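Local atomic coordinates of heme peroxidase (Bacteroides thetaiotaomicron, PDB entry 2GVK), a protein that probably uses a bound heme and hydrogen peroxide to oxidise synthetic dyes and related substrates, as in other dye-decolorizing peroxidases. Residues A[111-116]-A[122-127]; A[140-145]-A[190-195]. All coordinates share one frame; numbering follows the deposited sequence.

The eight-stranded antiparallel sheet that curls into the beta barrel of this peroxidase takes part in both contacts, whose centres lie 15 Å apart and whose nearest atoms are about 6 Å apart. Contact 1 comes first along the chain and packs helix 118-131 on strand 109-115, within the N-terminal half. That helix leads on to strand 136-145, where contact 2 opens; its other side, strand 186-195, belongs to the C-terminal half. Contact 1 thus fastens a helix to the barrel's outer surface, whereas contact 2 links the two halves through polar side chains across its interior. Both also touch a second subunit, so these parts of the barrel lie at or near the subunit interface.

Contact 1: residues A[111-116]-A[122-127]; sequences FHIRAK and FEFASI
Ile113 on strand 109-115 meets Phe124 and Ala125 of helix 118-131, the helix that follows the strand and lies against the sheet. Phe111 leads the row of side chains facing the helix and packs on Leu128 of that helix and on Phe49 of helix 38-59, whereas His112 faces the other side of the sheet, where its ring lies nearly parallel to that of Phe27 and His112 ND1 is hydrogen-bonded to Tyr266 OH. Ile113 then does the touching: CG1 stands beside the backbone N (chi1 -40°) and the chain is extended beyond it (chi2 179°), which carries CD1 out to the helix. There Ile113 CD1 rests on Ala125 CB at 3.7 Å and comes obliquely to Phe124 CD1 at 4.4 Å. Ile113 CA and Ala125 CA are 7.8 Å apart, a spacing consistent with the small alanine side chain. The Phe124 ring continues into a cluster with Phe65, Cys67, Met52 and Met56. Ala115, last on the strand, touches Leu120 and Cys121 of the same helix. No hydrogen bond crosses between the segments; the contact is apolar and buried, consistent with burial of apolar surface, rather than directional bonding, holding these two segments together.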
# COMPACT_ATOMS: atom_id res chain seq x y z
N PHE A 111 5.38 -23.20 18.65
CA PHE A 111 4.71 -22.55 17.52
C PHE A 111 5.31 -21.19 17.32
O PHE A 111 5.41 -20.40 18.28
CB PHE A 111 3.18 -22.45 17.76
CG PHE A 111 2.49 -23.77 17.78
CD1 PHE A 111 2.22 -24.44 16.62
CD2 PHE A 111 2.14 -24.37 18.99
CE1 PHE A 111 1.59 -25.67 16.64
CE2 PHE A 111 1.49 -25.62 19.01
CZ PHE A 111 1.22 -26.26 17.84
N HIS A 112 5.76 -20.93 16.09
CA HIS A 112 6.33 -19.65 15.71
C HIS A 112 5.42 -19.06 14.63
O HIS A 112 5.39 -19.55 13.50
CB HIS A 112 7.77 -19.87 15.21
CG HIS A 112 8.43 -18.64 14.66
ND1 HIS A 112 9.43 -18.70 13.71
CD2 HIS A 112 8.28 -17.33 14.97
CE1 HIS A 112 9.85 -17.48 13.44
NE2 HIS A 112 9.16 -16.62 14.17
N ILE A 113 4.65 -18.03 15.03
CA ILE A 113 3.58 -17.49 14.22
C ILE A 113 3.93 -16.06 13.82
O ILE A 113 4.23 -15.24 14.67
CB ILE A 113 2.23 -17.46 15.00
CG1 ILE A 113 2.05 -18.73 15.83
CG2 ILE A 113 1.07 -17.28 14.04
CD1 ILE A 113 0.76 -18.77 16.66
N ARG A 114 3.88 -15.79 12.51
CA ARG A 114 4.30 -14.49 11.91
C ARG A 114 3.22 -14.00 10.93
O ARG A 114 2.72 -14.78 10.16
CB ARG A 114 5.61 -14.69 11.10
CG ARG A 114 6.82 -15.02 11.91
CD ARG A 114 8.03 -15.30 11.03
NE ARG A 114 8.07 -16.71 10.61
CZ ARG A 114 9.15 -17.31 10.10
NH1 ARG A 114 10.29 -16.64 9.96
NH2 ARG A 114 9.10 -18.60 9.76
N ALA A 115 2.98 -12.67 10.90
CA ALA A 115 2.12 -12.08 9.88
C ALA A 115 2.26 -10.58 9.86
O ALA A 115 2.76 -9.97 10.81
CB ALA A 115 0.68 -12.46 10.12
N LYS A 116 1.71 -9.98 8.82
CA LYS A 116 1.74 -8.51 8.70
C LYS A 116 0.80 -7.83 9.68
O LYS A 116 0.94 -6.62 9.94
CB LYS A 116 1.42 -8.08 7.25
CG LYS A 116 2.60 -8.24 6.31
CD LYS A 116 2.36 -7.59 4.96
N PHE A 122 -3.05 -13.98 16.15
CA PHE A 122 -4.00 -14.31 17.21
C PHE A 122 -5.01 -15.33 16.72
O PHE A 122 -5.31 -16.28 17.41
CB PHE A 122 -4.75 -13.05 17.72
CG PHE A 122 -6.00 -13.37 18.45
CD1 PHE A 122 -5.96 -13.82 19.76
CD2 PHE A 122 -7.24 -13.31 17.81
CE1 PHE A 122 -7.11 -14.18 20.41
CE2 PHE A 122 -8.41 -13.64 18.49
CZ PHE A 122 -8.34 -14.10 19.78
N GLU A 123 -5.54 -15.13 15.53
CA GLU A 123 -6.56 -16.02 15.00
C GLU A 123 -6.04 -17.48 14.98
O GLU A 123 -6.69 -18.40 15.51
CB GLU A 123 -6.95 -15.57 13.58
CG GLU A 123 -7.88 -16.52 12.83
CD GLU A 123 -9.30 -16.37 13.23
OE1 GLU A 123 -9.55 -15.86 14.35
OE2 GLU A 123 -10.18 -16.71 12.40
N PHE A 124 -4.88 -17.66 14.40
CA PHE A 124 -4.27 -18.98 14.30
C PHE A 124 -4.01 -19.56 15.69
O PHE A 124 -4.35 -20.70 15.98
CB PHE A 124 -2.96 -18.86 13.51
CG PHE A 124 -2.42 -20.19 12.99
CD1 PHE A 124 -1.65 -20.99 13.79
CD2 PHE A 124 -2.70 -20.61 11.67
CE1 PHE A 124 -1.12 -22.18 13.31
CE2 PHE A 124 -2.18 -21.77 11.19
CZ PHE A 124 -1.38 -22.56 12.00
N ALA A 125 -3.43 -18.75 16.57
CA ALA A 125 -3.13 -19.19 17.90
C ALA A 125 -4.38 -19.59 18.69
O ALA A 125 -4.33 -20.53 19.48
CB ALA A 125 -2.33 -18.11 18.65
N SER A 126 -5.49 -18.89 18.48
CA SER A 126 -6.72 -19.20 19.19
C SER A 126 -7.26 -20.57 18.76
O SER A 126 -7.79 -21.32 19.57
CB SER A 126 -7.78 -18.10 18.98
OG SER A 126 -8.35 -18.15 17.68
N ILE A 127 -7.09 -20.90 17.49
CA ILE A 127 -7.54 -22.19 16.99
C ILE A 127 -6.65 -23.31 17.58
O ILE A 127 -7.16 -24.34 17.99
CB ILE A 127 -7.58 -22.21 15.46
CG1 ILE A 127 -8.68 -21.24 14.97
CG2 ILE A 127 -7.86 -23.61 14.96
CD1 ILE A 127 -8.56 -20.84 13.54

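Contact 2: residues A[140-145]-A[190-195]; sequences DETHGF and VQKYIH
Thr142 and Lys192 mark the nearest CA approach of segments 140-145 and 190-195, with Thr142 CA 9.0 Å from Lys192 CA, too far for main-chain pairing. In the beta barrel their strands are not neighbours; a backbone hydrogen bond between Phe145 and Pro250 joins the two outermost strands of the sheet, and Asp140, Thr142 and Lys192 reach across the interior beside Tyr262. Lys192 is bent at chi3 (73°), which turns its ammonium onto Asp140 in a salt bridge, Lys192 NZ to Asp140 OD1 at 2.8 Å. The nitrogen comes from above the carboxylate plane, 45° out of it. The second oxygen is taken from within the strand: Thr142 OG1 donates to the syn lone pair of Asp140 OD2 at 2.7 Å, which helps fix the carboxylate's rotation. Thr142 OG1 also lies 3.6 Å from Lys192 CE. With an alanine at Asp140, the Lys192 ammonium would probably lose its charge mate and the Thr142 hydroxyl its carboxylate acceptor, leaving the water to hold them. On the strand's other side His143 NE2 bonds in its ring plane to Glu141 OE2 at 2.6 Å, while Glu141 OE1 is hydrogen-bonded to Ser255 OG of a second subunit. A water closes the interior network, donating to Thr142 OG1 at 2.8 Å and accepting from Lys192 NZ at 2.9 Å.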
# COMPACT_ATOMS: atom_id res chain seq x y z
N ASP A 140 5.76 -20.76 27.89
CA ASP A 140 6.01 -19.35 27.60
C ASP A 140 5.22 -18.90 26.39
O ASP A 140 5.03 -19.66 25.43
CB ASP A 140 7.50 -19.10 27.31
CG ASP A 140 7.79 -17.63 27.06
OD1 ASP A 140 7.69 -16.86 28.03
OD2 ASP A 140 7.96 -17.23 25.87
N GLU A 141 4.70 -17.69 26.47
CA GLU A 141 4.19 -16.97 25.29
C GLU A 141 4.81 -15.60 25.26
O GLU A 141 4.78 -14.87 26.25
CB GLU A 141 2.67 -16.85 25.32
CG GLU A 141 2.10 -16.13 24.10
CD GLU A 141 0.57 -16.25 23.97
OE1 GLU A 141 -0.03 -17.18 24.57
OE2 GLU A 141 -0.03 -15.37 23.30
N THR A 142 5.46 -15.30 24.15
CA THR A 142 6.07 -14.01 23.95
C THR A 142 5.58 -13.41 22.65
O THR A 142 5.51 -14.10 21.61
CB THR A 142 7.61 -14.11 23.94
OG1 THR A 142 8.07 -14.64 25.19
CG2 THR A 142 8.24 -12.75 23.73
N HIS A 143 5.22 -12.14 22.70
CA HIS A 143 4.81 -11.41 21.51
C HIS A 143 5.92 -10.49 21.09
O HIS A 143 6.43 -9.72 21.89
CB HIS A 143 3.56 -10.61 21.79
CG HIS A 143 2.40 -11.43 22.22
ND1 HIS A 143 1.30 -10.88 22.84
CD2 HIS A 143 2.20 -12.76 22.20
CE1 HIS A 143 0.45 -11.85 23.14
NE2 HIS A 143 0.98 -13.00 22.76
N GLY A 144 6.26 -10.54 19.82
CA GLY A 144 7.33 -9.70 19.27
C GLY A 144 6.86 -8.80 18.16
O GLY A 144 5.72 -8.91 17.68
N PHE A 145 7.72 -7.87 17.77
CA PHE A 145 7.38 -6.91 16.72
C PHE A 145 8.62 -6.54 15.97
O PHE A 145 9.71 -6.53 16.54
CB PHE A 145 6.76 -5.64 17.34
CG PHE A 145 7.61 -5.02 18.42
CD1 PHE A 145 7.48 -5.43 19.73
CD2 PHE A 145 8.56 -4.06 18.11
CE1 PHE A 145 8.30 -4.89 20.72
CE2 PHE A 145 9.35 -3.53 19.07
CZ PHE A 145 9.23 -3.93 20.38
N VAL A 190 15.53 -21.89 20.41
CA VAL A 190 15.03 -20.63 20.90
C VAL A 190 15.68 -20.26 22.25
O VAL A 190 15.97 -21.14 23.09
CB VAL A 190 13.48 -20.64 21.06
CG1 VAL A 190 12.79 -20.82 19.70
CG2 VAL A 190 13.05 -21.71 22.05
N GLN A 191 15.94 -18.95 22.42
CA GLN A 191 16.37 -18.39 23.70
C GLN A 191 15.74 -17.05 23.91
O GLN A 191 15.82 -16.19 23.03
CB GLN A 191 17.88 -18.15 23.73
CG GLN A 191 18.72 -19.32 23.64
CD GLN A 191 20.19 -18.94 23.56
OE1 GLN A 191 20.62 -18.34 22.57
NE2 GLN A 191 20.96 -19.28 24.60
N LYS A 192 15.19 -16.83 25.09
CA LYS A 192 14.79 -15.48 25.52
C LYS A 192 15.95 -14.80 26.23
O LYS A 192 16.51 -15.36 27.19
CB LYS A 192 13.61 -15.52 26.47
CG LYS A 192 12.33 -15.77 25.82
CD LYS A 192 11.21 -15.99 26.87
CE LYS A 192 10.82 -14.71 27.54
NZ LYS A 192 9.71 -14.96 28.56
N TYR A 193 16.33 -13.62 25.74
CA TYR A 193 17.34 -12.79 26.37
C TYR A 193 16.71 -11.55 26.98
O TYR A 193 15.88 -10.90 26.36
CB TYR A 193 18.37 -12.34 25.35
CG TYR A 193 19.35 -13.40 24.93
CD1 TYR A 193 20.54 -13.60 25.64
CD2 TYR A 193 19.11 -14.18 23.80
CE1 TYR A 193 21.48 -14.55 25.21
CE2 TYR A 193 20.03 -15.15 23.39
CZ TYR A 193 21.21 -15.33 24.10
OH TYR A 193 22.14 -16.30 23.69
N ILE A 194 17.09 -11.25 28.21
CA ILE A 194 16.69 -10.00 28.88
C ILE A 194 17.89 -9.06 28.88
O ILE A 194 18.98 -9.45 29.27
CB ILE A 194 16.22 -10.25 30.31
CG1 ILE A 194 15.05 -11.27 30.31
CG2 ILE A 194 15.81 -8.94 31.00
CD1 ILE A 194 13.84 -10.82 29.53
N HIS A 195 17.68 -7.82 28.43
CA HIS A 195 18.76 -6.86 28.30
C HIS A 195 18.86 -5.94 29.47
O HIS A 195 17.85 -5.61 30.13
CB HIS A 195 18.58 -6.03 27.05
CG HIS A 195 18.66 -6.82 25.80
ND1 HIS A 195 19.81 -7.48 25.41
CD2 HIS A 195 17.71 -7.11 24.88
CE1 HIS A 195 19.57 -8.11 24.28
NE2 HIS A 195 18.31 -7.92 23.94
O HOH W 1 7.60 -13.24 27.58